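PDB 2V4V: GH59 galactosidase from Clostridium cellulolyticum, which probably hydrolyses beta-glycosidic linkages in plant cell-wall polysaccharides and is represented here by its family 6 carbohydrate-binding module, caught with xylose. Local coordinates for residues A[9-14]-A[39-44]; A[68-73]-A[106-111]. All blocks are in the same frame, centred on the assembly; numbering follows the deposited sequence. Where two conformers were deposited one is given.

Contact 1. Residues A[9-14]-A[39-44]; sequences AESYSN and TVYNNV. With NA (sodium ion), chain C.
A classic beta bulge joins Ser13 and Asn14 to Val40 at the outer edge of the five-stranded sheet of this family 6 carbohydrate-binding module, a beta-sandwich, just beyond a loop that helps bind sodium. Ser13 N donates to Val40 O (2.7 Å) and Val40 N to Asn14 O (2.8 Å), so two residues of 9-14 face one of strand 38-48. Asn42 N extends the grip, donating to Ser13 OG with an N-H...O angle of 157°; OG reaches it by lying anti to the carbonyl carbon of Ser13 (chi1 -52°). Asn14 CB and Val40 CG2 pack side by side, 3.8 Å apart.

Farther in, the ring of the buried Tyr41 comes up to residues 9-12. Its CE2 meets Tyr12 CA at 3.5 Å, Thr39 CG2 touches Tyr12 CD2 at 4.0 Å with those side chains crossing at about a right angle, and Phe125 of the four-stranded sheet stacks edge-to-face with Tyr41.

After Ala9, Glu10 turns to the metal: its OE1 binds sodium at 2.6 Å, with Glu8, Glu28, Asn123 and a water completing the site, and that water donates to Glu10 OE2. The phenol of Tyr41 ties this loop to the strand, since its OH accepts from Thr39 OG1 and donates in the carbonyl plane, on a lone pair, to Ala9 O at 2.7 Å.

Contact 2. Residues A[68-73]-A[106-111]; sequences IRLDSS and HDVYLV
Tyr109 lays one face of its ring against the turn that leaves strand 64-70, flat on the backbone of Ser72 and Ser73. Its CB starts 3.7 Å from Arg69 O, and CG stands anti to the carbonyl carbon (chi1 -72°), beside the backbone N. Ser72 C lies over the ring centre, 3.5 Å from the ring plane, while Ser73 N lies over the same face nearer the rim. On one side of the ring CD1 meets Ser73 CB at 3.7 Å; on the other CE2 approaches Ser72 N and Asp71 C. At the tip, OH donates to a water that in turn donates to Asp71 O and Asp107 OD2, bridging turn and strand.

Asp71 holds the start of this turn by both N and side chain: its N donates to Asp107 O, and its OD1 accepts from Asp107 N at 2.8 Å. Opposite Tyr109, Arg69 exchanges two backbone bonds with it, and its guanidinium goes on to Glu67 and Gly75. On the other face Ile68 CG1 packs on Leu110 CD2 (4.0 Å), and Leu70 CD1 makes a CH-pi contact over the His106 ring. Ile68 and Leu110 also meet Phe53 of the four-stranded sheet, in the apolar interior between the two antiparallel sheets of the beta-sandwich.

From the N terminus, strand 7-8 leads into the sodium-binding loop, and contact 1 closes the excursion through strands 14-16, 19-22 and 28-31 by bringing 39-44 back beside 9-14. The chain then crosses to the four-stranded sheet with strand 52-59 and returns as 64-70. Contact 2 closes the next large loop, through strands 77-83 and 91-98, when 106-111 arrives. The two loops follow in series and do not nest or cross. Strand 105-113 inserts between 38-48 and 64-70: Tyr41 N probably bonds to Val108 O, Leu110 N probably to Thr39 O, and Val40 CG2 packs on Tyr109 CE1, uniting both contacts in one sheet.

Contact 1. Residues A[9-14]-A[39-44]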
loop_
_atom_site.group_PDB
_atom_site.type_symbol
_atom_site.label_atom_id
_atom_site.label_comp_id
_atom_site.label_asym_id
_atom_site.label_seq_id
_atom_site.Cartn_x
_atom_site.Cartn_y
_atom_site.Cartn_z
ATOM N N ALA A 9 6.555 -3.606 -2.348
ATOM C CA ALA A 9 6.209 -2.193 -2.389
ATOM C C ALA A 9 7.230 -1.421 -3.243
ATOM O O ALA A 9 6.872 -0.394 -3.881
ATOM C CB ALA A 9 6.182 -1.615 -0.964
ATOM N N GLU A 10 8.493 -1.874 -3.186
ATOM C CA GLU A 10 9.581 -1.134 -3.884
ATOM C C GLU A 10 9.569 -1.322 -5.414
ATOM O O GLU A 10 10.393 -0.708 -6.143
ATOM C CB GLU A 10 10.969 -1.546 -3.365
ATOM C CG GLU A 10 11.379 -2.953 -3.717
ATOM C CD GLU A 10 10.844 -4.038 -2.810
ATOM O OE1 GLU A 10 9.980 -3.776 -1.927
ATOM O OE2 GLU A 10 11.359 -5.186 -2.984
ATOM N N SER A 11 8.657 -2.175 -5.887
ATOM C CA SER A 11 8.532 -2.482 -7.326
ATOM C C SER A 11 7.610 -1.478 -8.047
ATOM O O SER A 11 7.166 -1.736 -9.184
ATOM C CB SER A 11 8.047 -3.918 -7.531
ATOM O OG SER A 11 6.651 -4.024 -7.346
ATOM N N TYR A 12 7.346 -0.324 -7.413
ATOM C CA TYR A 12 6.464 0.692 -8.025
ATOM C C TYR A 12 6.951 1.149 -9.397
ATOM O O TYR A 12 8.158 1.169 -9.683
ATOM C CB TYR A 12 6.293 1.909 -7.110
ATOM C CG TYR A 12 7.620 2.516 -6.713
ATOM C CD1 TYR A 12 8.350 3.350 -7.619
ATOM C CD2 TYR A 12 8.165 2.271 -5.459
ATOM C CE1 TYR A 12 9.566 3.902 -7.246
ATOM C CE2 TYR A 12 9.413 2.826 -5.093
ATOM C CZ TYR A 12 10.077 3.631 -5.971
ATOM O OH TYR A 12 11.287 4.167 -5.582
ATOM N N SER A 13 5.983 1.511 -10.232
ATOM C CA SER A 13 6.234 2.171 -11.525
ATOM C C SER A 13 6.587 3.657 -11.386
ATOM O O SER A 13 7.305 4.230 -12.207
ATOM C CB SER A 13 4.982 2.033 -12.426
ATOM O OG SER A 13 4.605 0.650 -12.493
ATOM N N ASN A 14 6.029 4.268 -10.339
ATOM C CA ASN A 14 6.155 5.701 -10.081
ATOM C C ASN A 14 5.900 5.956 -8.588
ATOM O O ASN A 14 5.194 5.170 -7.947
ATOM C CB ASN A 14 5.126 6.461 -10.942
ATOM C CG ASN A 14 5.165 7.968 -10.737
ATOM O OD1 ASN A 14 4.127 8.631 -10.794
ATOM N ND2 ASN A 14 6.360 8.514 -10.490
ATOM N N THR A 39 2.556 5.648 -3.915
ATOM C CA THR A 39 3.283 4.850 -4.881
ATOM C C THR A 39 2.266 4.359 -5.903
ATOM O O THR A 39 1.060 4.269 -5.600
ATOM C CB THR A 39 4.025 3.617 -4.246
ATOM O OG1 THR A 39 3.124 2.870 -3.424
ATOM C CG2 THR A 39 5.229 4.058 -3.417
ATOM N N VAL A 40 2.775 3.984 -7.076
ATOM C CA VAL A 40 1.914 3.578 -8.203
ATOM C C VAL A 40 2.421 2.237 -8.778
ATOM O O VAL A 40 3.635 2.078 -8.960
ATOM C CB VAL A 40 1.982 4.596 -9.368
ATOM C CG1 VAL A 40 0.863 4.240 -10.415
ATOM C CG2 VAL A 40 1.946 6.050 -8.889
ATOM N N TYR A 41 1.507 1.311 -9.068
ATOM C CA TYR A 41 1.834 0.032 -9.644
ATOM C C TYR A 41 1.016 -0.136 -10.949
ATOM O O TYR A 41 -0.138 -0.244 -10.884
ATOM C CB TYR A 41 1.543 -1.097 -8.598
ATOM C CG TYR A 41 2.232 -0.778 -7.291
ATOM C CD1 TYR A 41 1.669 0.078 -6.378
ATOM C CD2 TYR A 41 3.485 -1.246 -7.035
ATOM C CE1 TYR A 41 2.332 0.435 -5.252
ATOM C CE2 TYR A 41 4.138 -0.934 -5.900
ATOM C CZ TYR A 41 3.598 -0.055 -5.016
ATOM O OH TYR A 41 4.286 0.295 -3.885
ATOM N N ASN A 42 1.701 -0.081 -12.102
ATOM C CA ASN A 42 0.980 -0.045 -13.363
ATOM C C ASN A 42 0.435 -1.405 -13.768
ATOM O O ASN A 42 1.034 -2.458 -13.495
ATOM C CB ASN A 42 1.875 0.460 -14.500
ATOM C CG ASN A 42 2.222 1.939 -14.372
ATOM O OD1 ASN A 42 1.759 2.634 -13.478
ATOM N ND2 ASN A 42 3.074 2.420 -15.281
ATOM N N ASN A 43 -0.668 -1.352 -14.516
ATOM C CA ASN A 43 -1.160 -2.535 -15.224
ATOM C C ASN A 43 -1.398 -3.716 -14.304
ATOM O O ASN A 43 -0.914 -4.845 -14.559
ATOM C CB ASN A 43 -0.162 -2.950 -16.299
ATOM C CG ASN A 43 0.106 -1.852 -17.292
ATOM O OD1 ASN A 43 -0.772 -1.023 -17.552
ATOM N ND2 ASN A 43 1.340 -1.814 -17.840
ATOM N N VAL A 44 -2.106 -3.457 -13.218
ATOM C CA VAL A 44 -2.505 -4.531 -12.321
ATOM C C VAL A 44 -3.836 -5.125 -12.826
ATOM O O VAL A 44 -4.795 -4.389 -13.088
ATOM C CB VAL A 44 -2.688 -4.026 -10.884
ATOM C CG1 VAL A 44 -3.178 -5.132 -10.000
ATOM C CG2 VAL A 44 -1.361 -3.442 -10.312
HETATM NA NA NA C . 9.427 -5.297 0.056
HETATM O O HOH W 1 11.364 -6.593 -0.782
#

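Contact 2. Residues A[68-73]-A[106-111]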
loop_
_atom_site.group_PDB
_atom_site.type_symbol
_atom_site.label_atom_id
_atom_site.label_comp_id
_atom_site.label_asym_id
_atom_site.label_seq_id
_atom_site.Cartn_x
_atom_site.Cartn_y
_atom_site.Cartn_z
ATOM N N ILE A 68 -6.681 3.137 -1.550
ATOM C CA ILE A 68 -6.369 2.381 -2.751
ATOM C C ILE A 68 -7.207 2.995 -3.880
ATOM O O ILE A 68 -8.430 2.823 -3.884
ATOM C CB ILE A 68 -6.786 0.905 -2.611
ATOM C CG1 ILE A 68 -6.092 0.258 -1.407
ATOM C CG2 ILE A 68 -6.428 0.105 -3.862
ATOM C CD1 ILE A 68 -6.869 -0.923 -0.830
ATOM N N ARG A 69 -6.524 3.676 -4.826
ATOM C CA ARG A 69 -7.214 4.434 -5.850
ATOM C C ARG A 69 -6.802 3.922 -7.241
ATOM O O ARG A 69 -5.697 3.419 -7.425
ATOM C CB ARG A 69 -6.863 5.922 -5.728
ATOM C CG ARG A 69 -7.551 6.558 -4.491
ATOM C CD ARG A 69 -7.191 8.032 -4.303
ATOM N NE ARG A 69 -7.801 8.549 -3.088
ATOM C CZ ARG A 69 -9.077 8.935 -2.979
ATOM N NH1 ARG A 69 -9.922 8.886 -4.034
ATOM N NH2 ARG A 69 -9.526 9.396 -1.793
ATOM N N LEU A 70 -7.737 3.990 -8.204
ATOM C CA LEU A 70 -7.435 3.457 -9.520
ATOM C C LEU A 70 -7.153 4.559 -10.515
ATOM O O LEU A 70 -7.907 5.522 -10.652
ATOM C CB LEU A 70 -8.610 2.610 -10.024
ATOM C CG LEU A 70 -8.935 1.366 -9.208
ATOM C CD1 LEU A 70 -10.154 0.614 -9.821
ATOM C CD2 LEU A 70 -7.729 0.450 -9.040
ATOM N N ASP A 71 -6.064 4.356 -11.242
ATOM C CA ASP A 71 -5.720 5.098 -12.445
ATOM C C ASP A 71 -5.227 6.547 -12.300
ATOM O O ASP A 71 -4.688 7.083 -13.193
ATOM C CB ASP A 71 -6.794 4.900 -13.521
ATOM C CG ASP A 71 -6.971 3.411 -13.896
ATOM O OD1 ASP A 71 -5.973 2.747 -14.095
ATOM O OD2 ASP A 71 -8.123 3.036 -13.998
ATOM N N SER A 72 -5.444 7.133 -11.148
ATOM C CA SER A 72 -4.771 8.400 -10.809
ATOM C C SER A 72 -4.717 8.562 -9.293
ATOM O O SER A 72 -5.454 7.873 -8.555
ATOM C CB SER A 72 -5.519 9.579 -11.437
ATOM O OG SER A 72 -6.857 9.652 -10.946
ATOM N N SER A 73 -3.851 9.470 -8.826
ATOM C CA SER A 73 -3.630 9.607 -7.390
ATOM C C SER A 73 -4.851 10.165 -6.664
ATOM O O SER A 73 -4.927 10.094 -5.414
ATOM C CB SER A 73 -2.383 10.465 -7.093
ATOM O OG SER A 73 -2.567 11.789 -7.528
ATOM N N HIS A 106 -5.878 -1.986 -14.231
ATOM C CA HIS A 106 -5.807 -0.612 -13.773
ATOM C C HIS A 106 -4.451 -0.320 -13.176
ATOM O O HIS A 106 -3.795 -1.234 -12.689
ATOM C CB HIS A 106 -6.865 -0.415 -12.698
ATOM C CG HIS A 106 -8.251 -0.454 -13.262
ATOM N ND1 HIS A 106 -9.065 -1.575 -13.241
ATOM C CD2 HIS A 106 -8.945 0.508 -13.905
ATOM C CE1 HIS A 106 -10.213 -1.284 -13.843
ATOM N NE2 HIS A 106 -10.161 -0.032 -14.260
ATOM N N ASP A 107 -4.046 0.951 -13.223
ATOM C CA ASP A 107 -2.843 1.319 -12.456
ATOM C C ASP A 107 -3.300 1.569 -11.013
ATOM O O ASP A 107 -4.279 2.294 -10.774
ATOM C CB ASP A 107 -2.172 2.567 -12.981
ATOM C CG ASP A 107 -1.768 2.455 -14.462
ATOM O OD1 ASP A 107 -1.484 1.338 -14.947
ATOM O OD2 ASP A 107 -1.717 3.520 -15.104
ATOM N N VAL A 108 -2.572 0.980 -10.053
ATOM C CA VAL A 108 -3.029 1.058 -8.685
ATOM C C VAL A 108 -2.189 2.117 -7.961
ATOM O O VAL A 108 -0.955 1.978 -7.908
ATOM C CB VAL A 108 -2.913 -0.306 -7.967
ATOM C CG1 VAL A 108 -3.082 -0.133 -6.484
ATOM C CG2 VAL A 108 -3.979 -1.286 -8.487
ATOM N N TYR A 109 -2.874 3.125 -7.385
ATOM C CA TYR A 109 -2.205 4.141 -6.558
ATOM C C TYR A 109 -2.481 3.830 -5.123
ATOM O O TYR A 109 -3.651 3.787 -4.722
ATOM C CB TYR A 109 -2.752 5.545 -6.866
ATOM C CG TYR A 109 -2.282 6.041 -8.210
ATOM C CD1 TYR A 109 -1.373 7.111 -8.317
ATOM C CD2 TYR A 109 -2.751 5.446 -9.404
ATOM C CE1 TYR A 109 -0.940 7.582 -9.572
ATOM C CE2 TYR A 109 -2.322 5.895 -10.646
ATOM C CZ TYR A 109 -1.413 6.958 -10.729
ATOM O OH TYR A 109 -1.015 7.386 -11.991
ATOM N N LEU A 110 -1.405 3.625 -4.347
ATOM C CA LEU A 110 -1.539 3.537 -2.903
ATOM C C LEU A 110 -1.177 4.919 -2.338
ATOM O O LEU A 110 -0.031 5.347 -2.418
ATOM C CB LEU A 110 -0.653 2.435 -2.332
ATOM C CG LEU A 110 -0.849 1.030 -2.925
ATOM C CD1 LEU A 110 0.054 0.090 -2.164
ATOM C CD2 LEU A 110 -2.342 0.598 -2.804
ATOM N N VAL A 111 -2.193 5.622 -1.818
ATOM C CA VAL A 111 -2.079 7.012 -1.415
ATOM C C VAL A 111 -2.130 7.048 0.109
ATOM O O VAL A 111 -3.048 6.512 0.736
ATOM C CB VAL A 111 -3.191 7.898 -2.022
ATOM C CG1 VAL A 111 -2.985 9.367 -1.606
ATOM C CG2 VAL A 111 -3.193 7.769 -3.566
HETATM O O HOH W 2 -2.020 6.067 -14.121
#